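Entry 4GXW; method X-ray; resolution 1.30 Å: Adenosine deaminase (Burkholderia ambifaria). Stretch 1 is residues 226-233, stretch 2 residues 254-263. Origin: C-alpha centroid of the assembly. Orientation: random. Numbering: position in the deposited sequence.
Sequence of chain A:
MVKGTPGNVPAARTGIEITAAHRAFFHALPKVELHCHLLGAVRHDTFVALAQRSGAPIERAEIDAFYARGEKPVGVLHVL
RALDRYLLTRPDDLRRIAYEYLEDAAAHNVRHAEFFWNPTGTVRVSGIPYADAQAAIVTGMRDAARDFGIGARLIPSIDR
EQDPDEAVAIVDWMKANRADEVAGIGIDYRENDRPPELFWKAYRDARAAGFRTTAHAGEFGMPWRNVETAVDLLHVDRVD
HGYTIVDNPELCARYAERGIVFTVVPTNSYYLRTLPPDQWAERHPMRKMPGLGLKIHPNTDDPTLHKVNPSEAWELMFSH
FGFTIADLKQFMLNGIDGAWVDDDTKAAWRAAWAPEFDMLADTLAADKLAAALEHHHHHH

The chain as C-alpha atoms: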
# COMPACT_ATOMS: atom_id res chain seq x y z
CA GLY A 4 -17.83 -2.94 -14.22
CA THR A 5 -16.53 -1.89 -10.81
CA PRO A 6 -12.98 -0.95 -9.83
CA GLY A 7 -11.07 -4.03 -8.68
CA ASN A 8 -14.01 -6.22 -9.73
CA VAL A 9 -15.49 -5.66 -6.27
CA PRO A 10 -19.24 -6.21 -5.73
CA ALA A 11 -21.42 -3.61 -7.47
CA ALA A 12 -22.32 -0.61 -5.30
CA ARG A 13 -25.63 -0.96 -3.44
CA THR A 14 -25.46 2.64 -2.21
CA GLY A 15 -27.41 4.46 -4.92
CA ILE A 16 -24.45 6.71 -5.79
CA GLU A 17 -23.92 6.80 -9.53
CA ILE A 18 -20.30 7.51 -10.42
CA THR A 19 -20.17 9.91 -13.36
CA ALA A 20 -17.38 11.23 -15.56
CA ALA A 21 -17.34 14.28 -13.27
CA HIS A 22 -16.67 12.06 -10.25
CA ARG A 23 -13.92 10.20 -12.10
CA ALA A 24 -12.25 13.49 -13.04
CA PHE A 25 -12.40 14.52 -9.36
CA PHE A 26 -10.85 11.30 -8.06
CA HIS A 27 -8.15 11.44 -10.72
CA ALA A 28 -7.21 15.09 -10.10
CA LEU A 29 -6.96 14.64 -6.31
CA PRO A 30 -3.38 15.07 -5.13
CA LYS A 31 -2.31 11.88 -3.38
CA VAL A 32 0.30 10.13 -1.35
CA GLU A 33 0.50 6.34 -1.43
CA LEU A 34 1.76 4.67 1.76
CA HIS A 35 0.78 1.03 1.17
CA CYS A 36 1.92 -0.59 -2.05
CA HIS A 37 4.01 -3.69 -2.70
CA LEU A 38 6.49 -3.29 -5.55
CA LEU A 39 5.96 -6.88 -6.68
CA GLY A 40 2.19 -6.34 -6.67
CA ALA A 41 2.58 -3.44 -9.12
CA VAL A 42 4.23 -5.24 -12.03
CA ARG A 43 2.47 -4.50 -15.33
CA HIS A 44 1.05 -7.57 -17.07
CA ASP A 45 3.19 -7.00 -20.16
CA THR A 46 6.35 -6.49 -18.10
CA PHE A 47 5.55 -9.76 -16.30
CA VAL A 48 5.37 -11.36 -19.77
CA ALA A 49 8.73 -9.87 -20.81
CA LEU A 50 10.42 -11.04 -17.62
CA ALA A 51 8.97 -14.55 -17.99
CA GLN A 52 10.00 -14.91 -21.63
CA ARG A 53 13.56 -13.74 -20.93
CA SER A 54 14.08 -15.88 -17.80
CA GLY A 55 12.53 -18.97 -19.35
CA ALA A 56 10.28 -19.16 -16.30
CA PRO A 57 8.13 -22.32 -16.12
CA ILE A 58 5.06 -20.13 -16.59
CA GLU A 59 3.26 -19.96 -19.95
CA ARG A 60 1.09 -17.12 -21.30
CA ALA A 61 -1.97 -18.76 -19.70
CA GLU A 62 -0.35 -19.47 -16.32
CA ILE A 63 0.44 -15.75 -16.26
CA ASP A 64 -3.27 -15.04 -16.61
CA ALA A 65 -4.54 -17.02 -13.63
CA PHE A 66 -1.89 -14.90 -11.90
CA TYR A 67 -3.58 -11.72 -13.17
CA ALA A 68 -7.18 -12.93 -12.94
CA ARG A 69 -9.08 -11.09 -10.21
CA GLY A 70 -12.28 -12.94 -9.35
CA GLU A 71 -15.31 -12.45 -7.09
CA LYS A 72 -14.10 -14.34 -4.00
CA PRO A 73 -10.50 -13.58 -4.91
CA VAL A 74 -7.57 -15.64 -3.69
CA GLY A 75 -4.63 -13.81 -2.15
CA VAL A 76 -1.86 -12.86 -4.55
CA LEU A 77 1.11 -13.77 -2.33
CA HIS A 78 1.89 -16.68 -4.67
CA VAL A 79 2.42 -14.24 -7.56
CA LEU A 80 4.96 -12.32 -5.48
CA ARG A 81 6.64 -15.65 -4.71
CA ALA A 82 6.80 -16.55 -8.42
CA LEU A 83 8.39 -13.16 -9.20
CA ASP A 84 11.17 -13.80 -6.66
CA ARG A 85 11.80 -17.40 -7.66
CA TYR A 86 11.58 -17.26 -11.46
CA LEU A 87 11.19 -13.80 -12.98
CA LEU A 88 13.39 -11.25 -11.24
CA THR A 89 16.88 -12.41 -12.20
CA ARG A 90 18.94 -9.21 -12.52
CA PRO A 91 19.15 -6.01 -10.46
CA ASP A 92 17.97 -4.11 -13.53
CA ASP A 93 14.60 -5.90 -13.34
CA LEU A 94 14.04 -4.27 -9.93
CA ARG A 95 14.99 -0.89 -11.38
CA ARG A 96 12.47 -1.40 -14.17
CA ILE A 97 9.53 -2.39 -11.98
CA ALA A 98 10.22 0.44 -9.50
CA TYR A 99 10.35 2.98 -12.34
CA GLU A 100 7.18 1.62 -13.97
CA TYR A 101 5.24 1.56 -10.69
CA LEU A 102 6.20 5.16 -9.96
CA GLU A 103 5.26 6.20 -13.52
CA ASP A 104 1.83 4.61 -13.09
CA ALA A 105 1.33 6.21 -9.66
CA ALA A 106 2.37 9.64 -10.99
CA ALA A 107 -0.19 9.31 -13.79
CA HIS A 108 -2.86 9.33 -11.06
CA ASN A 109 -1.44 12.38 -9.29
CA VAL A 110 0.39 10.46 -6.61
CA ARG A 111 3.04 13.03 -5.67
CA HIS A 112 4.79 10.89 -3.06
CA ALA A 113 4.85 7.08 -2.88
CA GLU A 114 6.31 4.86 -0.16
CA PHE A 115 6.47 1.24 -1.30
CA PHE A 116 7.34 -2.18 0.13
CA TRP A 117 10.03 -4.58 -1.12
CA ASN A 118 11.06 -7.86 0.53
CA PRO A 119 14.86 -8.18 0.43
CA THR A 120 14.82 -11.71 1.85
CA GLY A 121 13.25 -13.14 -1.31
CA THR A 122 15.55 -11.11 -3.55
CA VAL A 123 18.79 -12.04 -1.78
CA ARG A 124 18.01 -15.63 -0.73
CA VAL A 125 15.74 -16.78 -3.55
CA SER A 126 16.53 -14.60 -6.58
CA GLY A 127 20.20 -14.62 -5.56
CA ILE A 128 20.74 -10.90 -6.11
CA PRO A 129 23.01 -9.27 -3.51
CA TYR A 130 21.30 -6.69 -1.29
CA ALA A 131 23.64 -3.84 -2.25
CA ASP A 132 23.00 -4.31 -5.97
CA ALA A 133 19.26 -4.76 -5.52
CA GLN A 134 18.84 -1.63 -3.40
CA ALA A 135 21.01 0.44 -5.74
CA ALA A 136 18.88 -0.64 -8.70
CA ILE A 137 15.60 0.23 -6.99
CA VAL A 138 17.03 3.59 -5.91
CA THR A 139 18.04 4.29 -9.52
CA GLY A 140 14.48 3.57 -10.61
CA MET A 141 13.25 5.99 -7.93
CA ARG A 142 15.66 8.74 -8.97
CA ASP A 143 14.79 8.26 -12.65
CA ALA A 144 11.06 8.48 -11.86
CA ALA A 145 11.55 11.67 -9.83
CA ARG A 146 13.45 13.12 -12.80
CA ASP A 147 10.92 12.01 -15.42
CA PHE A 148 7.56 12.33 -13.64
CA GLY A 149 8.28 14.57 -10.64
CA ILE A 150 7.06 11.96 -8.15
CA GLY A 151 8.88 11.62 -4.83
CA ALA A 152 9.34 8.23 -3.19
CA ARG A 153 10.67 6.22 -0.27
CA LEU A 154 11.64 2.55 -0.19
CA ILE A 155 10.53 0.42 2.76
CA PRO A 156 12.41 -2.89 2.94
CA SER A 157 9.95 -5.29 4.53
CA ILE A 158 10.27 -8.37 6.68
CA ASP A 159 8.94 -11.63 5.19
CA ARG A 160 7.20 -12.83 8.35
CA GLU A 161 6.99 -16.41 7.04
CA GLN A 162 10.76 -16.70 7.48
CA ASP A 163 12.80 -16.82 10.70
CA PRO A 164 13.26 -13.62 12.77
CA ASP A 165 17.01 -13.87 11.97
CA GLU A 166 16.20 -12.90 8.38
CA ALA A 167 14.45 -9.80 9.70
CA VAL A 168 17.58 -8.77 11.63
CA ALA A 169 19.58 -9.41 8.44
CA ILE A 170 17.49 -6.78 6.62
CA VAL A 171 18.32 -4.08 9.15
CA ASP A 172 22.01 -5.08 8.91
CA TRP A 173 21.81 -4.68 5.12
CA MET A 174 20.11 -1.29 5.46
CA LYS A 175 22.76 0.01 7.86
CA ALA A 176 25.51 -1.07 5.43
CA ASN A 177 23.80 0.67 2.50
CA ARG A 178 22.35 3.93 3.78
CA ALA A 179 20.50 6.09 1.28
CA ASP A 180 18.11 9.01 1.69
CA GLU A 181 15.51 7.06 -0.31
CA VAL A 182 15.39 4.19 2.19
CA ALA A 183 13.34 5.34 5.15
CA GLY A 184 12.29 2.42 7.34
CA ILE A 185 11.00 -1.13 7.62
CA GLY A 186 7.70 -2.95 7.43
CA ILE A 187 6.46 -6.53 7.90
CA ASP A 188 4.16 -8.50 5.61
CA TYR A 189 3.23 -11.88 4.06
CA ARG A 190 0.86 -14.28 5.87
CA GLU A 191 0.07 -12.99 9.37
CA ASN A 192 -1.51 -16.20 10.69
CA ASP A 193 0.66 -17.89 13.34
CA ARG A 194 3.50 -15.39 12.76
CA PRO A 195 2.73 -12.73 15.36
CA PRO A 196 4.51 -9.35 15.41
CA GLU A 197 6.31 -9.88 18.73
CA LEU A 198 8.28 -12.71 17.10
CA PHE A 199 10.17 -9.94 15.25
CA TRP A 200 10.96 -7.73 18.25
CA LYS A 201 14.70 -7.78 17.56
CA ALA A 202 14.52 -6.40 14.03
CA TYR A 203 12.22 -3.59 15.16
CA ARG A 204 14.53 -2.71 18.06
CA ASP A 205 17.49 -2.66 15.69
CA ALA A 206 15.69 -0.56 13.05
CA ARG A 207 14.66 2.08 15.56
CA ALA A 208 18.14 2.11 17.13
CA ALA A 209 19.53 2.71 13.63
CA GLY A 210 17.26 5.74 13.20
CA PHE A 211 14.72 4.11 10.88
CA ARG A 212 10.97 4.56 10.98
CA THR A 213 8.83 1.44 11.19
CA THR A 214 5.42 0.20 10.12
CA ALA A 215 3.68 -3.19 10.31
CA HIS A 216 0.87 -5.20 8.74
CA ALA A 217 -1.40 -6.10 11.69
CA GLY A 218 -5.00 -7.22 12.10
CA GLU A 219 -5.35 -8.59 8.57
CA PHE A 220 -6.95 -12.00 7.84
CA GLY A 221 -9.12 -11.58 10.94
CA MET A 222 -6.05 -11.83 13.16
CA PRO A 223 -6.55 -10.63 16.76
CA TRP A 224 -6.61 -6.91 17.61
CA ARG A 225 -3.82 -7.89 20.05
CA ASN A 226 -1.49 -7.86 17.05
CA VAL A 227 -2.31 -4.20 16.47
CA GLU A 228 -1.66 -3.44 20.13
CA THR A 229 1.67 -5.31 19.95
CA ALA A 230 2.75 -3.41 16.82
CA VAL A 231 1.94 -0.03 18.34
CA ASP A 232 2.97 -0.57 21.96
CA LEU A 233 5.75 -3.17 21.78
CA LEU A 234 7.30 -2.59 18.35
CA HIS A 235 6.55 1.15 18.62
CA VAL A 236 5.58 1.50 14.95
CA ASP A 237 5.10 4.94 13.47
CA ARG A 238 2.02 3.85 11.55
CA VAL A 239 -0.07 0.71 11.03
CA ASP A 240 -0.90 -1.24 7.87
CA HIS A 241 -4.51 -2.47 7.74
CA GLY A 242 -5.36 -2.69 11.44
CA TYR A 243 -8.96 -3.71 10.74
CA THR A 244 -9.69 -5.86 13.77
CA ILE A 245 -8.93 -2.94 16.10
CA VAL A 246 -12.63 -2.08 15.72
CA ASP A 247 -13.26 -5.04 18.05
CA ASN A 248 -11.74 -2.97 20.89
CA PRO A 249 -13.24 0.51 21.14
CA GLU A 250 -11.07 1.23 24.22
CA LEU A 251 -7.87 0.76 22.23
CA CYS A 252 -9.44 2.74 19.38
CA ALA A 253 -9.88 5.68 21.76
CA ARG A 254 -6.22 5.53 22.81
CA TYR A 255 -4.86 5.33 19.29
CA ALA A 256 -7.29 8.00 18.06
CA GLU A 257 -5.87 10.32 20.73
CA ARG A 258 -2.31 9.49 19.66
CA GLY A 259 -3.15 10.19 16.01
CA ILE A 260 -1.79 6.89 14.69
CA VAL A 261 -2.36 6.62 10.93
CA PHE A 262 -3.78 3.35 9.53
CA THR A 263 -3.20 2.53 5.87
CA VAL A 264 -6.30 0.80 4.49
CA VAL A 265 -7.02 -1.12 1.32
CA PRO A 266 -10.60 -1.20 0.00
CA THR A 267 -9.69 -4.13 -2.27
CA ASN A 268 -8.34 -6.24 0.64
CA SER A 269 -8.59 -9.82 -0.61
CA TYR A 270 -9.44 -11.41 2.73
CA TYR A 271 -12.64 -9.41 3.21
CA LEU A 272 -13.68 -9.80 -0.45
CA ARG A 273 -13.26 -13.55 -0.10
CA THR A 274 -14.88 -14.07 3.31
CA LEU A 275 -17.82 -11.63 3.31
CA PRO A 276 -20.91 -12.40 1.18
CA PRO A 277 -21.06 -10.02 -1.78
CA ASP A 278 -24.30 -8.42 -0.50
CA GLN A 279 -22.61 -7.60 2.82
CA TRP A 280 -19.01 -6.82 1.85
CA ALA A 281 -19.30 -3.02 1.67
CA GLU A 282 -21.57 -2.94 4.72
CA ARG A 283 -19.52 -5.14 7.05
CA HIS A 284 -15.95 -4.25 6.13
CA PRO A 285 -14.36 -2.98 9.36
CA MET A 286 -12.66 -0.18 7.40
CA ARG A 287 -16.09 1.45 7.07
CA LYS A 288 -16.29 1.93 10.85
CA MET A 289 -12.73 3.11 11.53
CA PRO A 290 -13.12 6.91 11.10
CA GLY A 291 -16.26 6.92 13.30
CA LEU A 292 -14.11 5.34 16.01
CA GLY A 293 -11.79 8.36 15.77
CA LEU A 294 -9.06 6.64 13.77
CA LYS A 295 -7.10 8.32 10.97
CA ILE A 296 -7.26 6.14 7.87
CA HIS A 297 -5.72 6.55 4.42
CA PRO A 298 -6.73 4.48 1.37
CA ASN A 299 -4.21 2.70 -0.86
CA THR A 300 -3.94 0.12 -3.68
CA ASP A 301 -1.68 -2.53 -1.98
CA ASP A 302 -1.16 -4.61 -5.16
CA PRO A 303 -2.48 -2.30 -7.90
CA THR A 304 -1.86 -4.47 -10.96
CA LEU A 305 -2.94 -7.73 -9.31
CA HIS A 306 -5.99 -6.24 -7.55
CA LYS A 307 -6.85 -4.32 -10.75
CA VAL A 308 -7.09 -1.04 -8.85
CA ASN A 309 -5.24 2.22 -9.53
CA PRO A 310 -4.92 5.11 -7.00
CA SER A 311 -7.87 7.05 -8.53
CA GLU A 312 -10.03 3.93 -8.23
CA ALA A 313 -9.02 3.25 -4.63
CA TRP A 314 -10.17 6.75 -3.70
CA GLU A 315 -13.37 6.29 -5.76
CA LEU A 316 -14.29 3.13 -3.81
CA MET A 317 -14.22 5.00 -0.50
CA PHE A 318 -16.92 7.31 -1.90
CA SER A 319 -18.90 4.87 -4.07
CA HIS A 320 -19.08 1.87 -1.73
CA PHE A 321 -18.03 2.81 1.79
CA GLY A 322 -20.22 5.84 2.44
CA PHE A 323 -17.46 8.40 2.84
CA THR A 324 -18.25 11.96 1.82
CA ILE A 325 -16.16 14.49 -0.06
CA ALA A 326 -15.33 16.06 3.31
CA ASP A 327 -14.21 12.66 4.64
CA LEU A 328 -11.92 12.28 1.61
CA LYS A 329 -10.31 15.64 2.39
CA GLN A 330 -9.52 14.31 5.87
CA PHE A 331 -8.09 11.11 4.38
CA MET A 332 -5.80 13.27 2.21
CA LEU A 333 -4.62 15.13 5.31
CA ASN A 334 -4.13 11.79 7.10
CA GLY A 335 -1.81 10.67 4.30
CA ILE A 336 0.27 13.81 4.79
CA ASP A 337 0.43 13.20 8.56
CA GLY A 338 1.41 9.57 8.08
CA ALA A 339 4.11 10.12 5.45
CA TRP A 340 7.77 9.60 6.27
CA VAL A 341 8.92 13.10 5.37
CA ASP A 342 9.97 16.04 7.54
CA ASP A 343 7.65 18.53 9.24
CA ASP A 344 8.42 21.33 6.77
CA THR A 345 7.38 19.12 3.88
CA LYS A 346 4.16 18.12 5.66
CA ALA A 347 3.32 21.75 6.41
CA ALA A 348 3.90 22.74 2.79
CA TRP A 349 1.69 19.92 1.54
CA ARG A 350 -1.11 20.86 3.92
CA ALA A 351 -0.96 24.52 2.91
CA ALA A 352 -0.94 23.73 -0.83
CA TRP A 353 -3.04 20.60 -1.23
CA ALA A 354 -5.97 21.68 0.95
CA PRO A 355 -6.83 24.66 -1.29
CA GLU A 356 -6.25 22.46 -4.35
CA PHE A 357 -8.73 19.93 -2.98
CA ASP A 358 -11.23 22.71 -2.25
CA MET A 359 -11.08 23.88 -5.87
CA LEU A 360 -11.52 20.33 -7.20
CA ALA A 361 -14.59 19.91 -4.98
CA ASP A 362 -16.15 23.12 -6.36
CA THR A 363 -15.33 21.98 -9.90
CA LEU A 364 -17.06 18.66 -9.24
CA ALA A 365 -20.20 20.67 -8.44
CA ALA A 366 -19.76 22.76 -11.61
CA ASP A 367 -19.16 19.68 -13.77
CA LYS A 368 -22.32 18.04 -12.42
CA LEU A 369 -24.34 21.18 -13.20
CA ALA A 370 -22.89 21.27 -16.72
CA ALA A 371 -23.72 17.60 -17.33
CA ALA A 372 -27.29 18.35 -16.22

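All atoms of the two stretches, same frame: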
# COMPACT_ATOMS: atom_id res chain seq x y z
N ASN A 226 -2.63 -8.10 17.94
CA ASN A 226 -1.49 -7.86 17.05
C ASN A 226 -1.30 -6.38 16.75
O ASN A 226 -0.17 -5.91 16.59
CB ASN A 226 -1.61 -8.63 15.73
CG ASN A 226 -1.32 -10.11 15.89
OD1 ASN A 226 -1.04 -10.60 16.99
ND2 ASN A 226 -1.39 -10.85 14.78
N VAL A 227 -2.40 -5.65 16.65
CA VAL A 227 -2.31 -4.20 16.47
C VAL A 227 -1.71 -3.54 17.71
O VAL A 227 -0.81 -2.69 17.60
CB VAL A 227 -3.70 -3.59 16.14
CG1 VAL A 227 -3.58 -2.09 15.88
CG2 VAL A 227 -4.31 -4.30 14.94
N GLU A 228 -2.21 -3.94 18.87
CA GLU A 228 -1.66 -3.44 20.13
C GLU A 228 -0.15 -3.73 20.25
O GLU A 228 0.63 -2.86 20.65
CB GLU A 228 -2.41 -4.05 21.32
CG GLU A 228 -1.92 -3.54 22.66
CD GLU A 228 -2.55 -4.26 23.83
OE1 GLU A 228 -2.90 -5.46 23.69
OE2 GLU A 228 -2.70 -3.62 24.90
N THR A 229 0.26 -4.94 19.91
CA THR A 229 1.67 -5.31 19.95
C THR A 229 2.50 -4.45 18.99
O THR A 229 3.57 -3.95 19.36
CB THR A 229 1.85 -6.80 19.66
OG1 THR A 229 1.19 -7.55 20.68
CG2 THR A 229 3.33 -7.17 19.65
N ALA A 230 2.02 -4.25 17.76
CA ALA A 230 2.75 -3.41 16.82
C ALA A 230 2.95 -2.00 17.35
O ALA A 230 4.06 -1.44 17.30
CB ALA A 230 2.04 -3.37 15.48
N VAL A 231 1.88 -1.41 17.88
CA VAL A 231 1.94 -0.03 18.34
C VAL A 231 2.70 0.13 19.65
O VAL A 231 3.50 1.05 19.79
CB VAL A 231 0.52 0.56 18.44
CG1 VAL A 231 0.57 1.96 19.04
CG2 VAL A 231 -0.15 0.57 17.07
N ASP A 232 2.45 -0.76 20.61
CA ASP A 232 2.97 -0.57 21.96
C ASP A 232 4.17 -1.41 22.36
O ASP A 232 4.80 -1.13 23.38
CB ASP A 232 1.84 -0.74 22.99
CG ASP A 232 0.82 0.38 22.92
OD1 ASP A 232 1.23 1.52 22.61
OD2 ASP A 232 -0.38 0.11 23.17
N LEU A 233 4.50 -2.44 21.58
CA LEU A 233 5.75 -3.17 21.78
C LEU A 233 6.76 -2.77 20.71
O LEU A 233 7.88 -2.35 21.02
CB LEU A 233 5.54 -4.69 21.75
CG LEU A 233 6.86 -5.45 21.97
CD1 LEU A 233 7.39 -5.28 23.39
CD2 LEU A 233 6.71 -6.92 21.61
N ARG A 254 -7.61 5.21 22.50
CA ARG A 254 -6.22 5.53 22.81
C ARG A 254 -5.44 5.88 21.56
O ARG A 254 -4.68 6.86 21.54
CB ARG A 254 -5.54 4.39 23.56
CG ARG A 254 -6.09 4.20 24.95
CD ARG A 254 -5.33 3.16 25.75
NE ARG A 254 -5.98 2.96 27.04
CZ ARG A 254 -5.84 3.77 28.09
NH1 ARG A 254 -5.05 4.84 28.00
NH2 ARG A 254 -6.48 3.51 29.22
N TYR A 255 -5.63 5.11 20.50
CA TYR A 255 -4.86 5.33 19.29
C TYR A 255 -5.41 6.50 18.47
O TYR A 255 -4.66 7.16 17.76
CB TYR A 255 -4.73 4.05 18.46
CG TYR A 255 -3.96 2.93 19.14
CD1 TYR A 255 -3.28 3.12 20.35
CD2 TYR A 255 -3.92 1.67 18.57
CE1 TYR A 255 -2.59 2.07 20.96
CE2 TYR A 255 -3.23 0.63 19.18
CZ TYR A 255 -2.57 0.83 20.36
OH TYR A 255 -1.89 -0.22 20.95
N ALA A 256 -6.71 6.76 18.60
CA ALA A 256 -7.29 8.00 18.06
C ALA A 256 -6.63 9.22 18.70
O ALA A 256 -6.22 10.15 18.01
CB ALA A 256 -8.79 8.03 18.29
N GLU A 257 -6.51 9.21 20.02
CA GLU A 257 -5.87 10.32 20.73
C GLU A 257 -4.41 10.52 20.31
O GLU A 257 -3.92 11.65 20.22
CB GLU A 257 -5.97 10.12 22.24
CG GLU A 257 -5.34 11.22 23.05
CD GLU A 257 -5.58 11.04 24.53
OE1 GLU A 257 -5.34 9.93 25.05
OE2 GLU A 257 -6.01 12.01 25.18
N ARG A 258 -3.71 9.42 20.04
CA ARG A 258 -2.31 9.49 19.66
C ARG A 258 -2.12 9.84 18.18
O ARG A 258 -1.00 10.12 17.74
CB ARG A 258 -1.58 8.19 20.02
CG ARG A 258 -1.27 8.09 21.52
CD ARG A 258 -0.94 6.68 21.99
NE ARG A 258 0.25 6.15 21.33
CZ ARG A 258 0.72 4.92 21.51
NH1 ARG A 258 0.12 4.09 22.36
NH2 ARG A 258 1.80 4.52 20.86
N GLY A 259 -3.21 9.82 17.41
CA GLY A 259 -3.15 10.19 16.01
C GLY A 259 -2.43 9.21 15.10
O GLY A 259 -1.90 9.59 14.06
N ILE A 260 -2.43 7.94 15.49
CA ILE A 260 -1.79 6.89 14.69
C ILE A 260 -2.51 6.74 13.35
O ILE A 260 -3.73 6.57 13.32
CB ILE A 260 -1.85 5.52 15.42
CG1 ILE A 260 -1.22 5.60 16.82
CG2 ILE A 260 -1.21 4.41 14.58
CD1 ILE A 260 0.17 6.17 16.83
N VAL A 261 -1.76 6.79 12.25
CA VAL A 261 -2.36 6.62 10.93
C VAL A 261 -2.41 5.13 10.52
O VAL A 261 -1.43 4.40 10.69
CB VAL A 261 -1.62 7.44 9.84
CG1 VAL A 261 -2.21 7.17 8.46
CG2 VAL A 261 -1.70 8.94 10.15
N PHE A 262 -3.56 4.71 10.00
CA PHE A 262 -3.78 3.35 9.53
C PHE A 262 -3.91 3.37 8.01
O PHE A 262 -4.78 4.06 7.47
CB PHE A 262 -5.09 2.79 10.12
CG PHE A 262 -5.03 2.57 11.60
CD1 PHE A 262 -5.13 3.65 12.48
CD2 PHE A 262 -4.89 1.30 12.12
CE1 PHE A 262 -5.07 3.44 13.86
CE2 PHE A 262 -4.83 1.09 13.50
CZ PHE A 262 -4.92 2.16 14.36
N THR A 263 -3.05 2.63 7.31
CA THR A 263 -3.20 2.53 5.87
C THR A 263 -4.25 1.45 5.62
O THR A 263 -4.22 0.39 6.24
CB THR A 263 -1.86 2.22 5.16
OG1 THR A 263 -1.44 0.89 5.45
CG2 THR A 263 -0.78 3.21 5.58
O HOH W 1 3.40 2.97 23.21

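The polar centre of this contact is one carboxylate serving two partners. D232, in the last turn of its helix, accepts a hydrogen bond from Y255 at 2.7 Å (OH to OD2) and forms a salt bridge with R258 at 2.8 Å (NH1 to OD1). The R258 N-H points almost straight at its acceptor, at 175°, and the carboxylate oxygen lies near the guanidinium plane. A water closes the group, donating to D232 OD1 at 2.7 Å and accepting a weak bond from R258 NH2 at 3.2 Å. The CA-to-CB bond of D232 points sideways; an m rotamer brings the carboxylate to its partners.

Packing carries the rest. The helix axes stay 12.7 Å apart at their closest, so long side chains must span the gap, and Y255 does so as a knob among V227, E228, V231 and D232. V231 covers one face of its ring, with CG1 3.9 Å from the centroid of Y255 in a CH-pi contact, while the hydroxyl reaches the backbone, Y255 OH lying 3.3 Å from E228 CA. One turn back from V231, V227 CG1 meets two ring edges, at 4.3 Å from Y255 CE2 and 4.2 Å from F262 CE2. The rule is compact: i and i+4 valines pack the aromatics, and the next residue, an aspartate, anchors the tips of tyrosine and arginine.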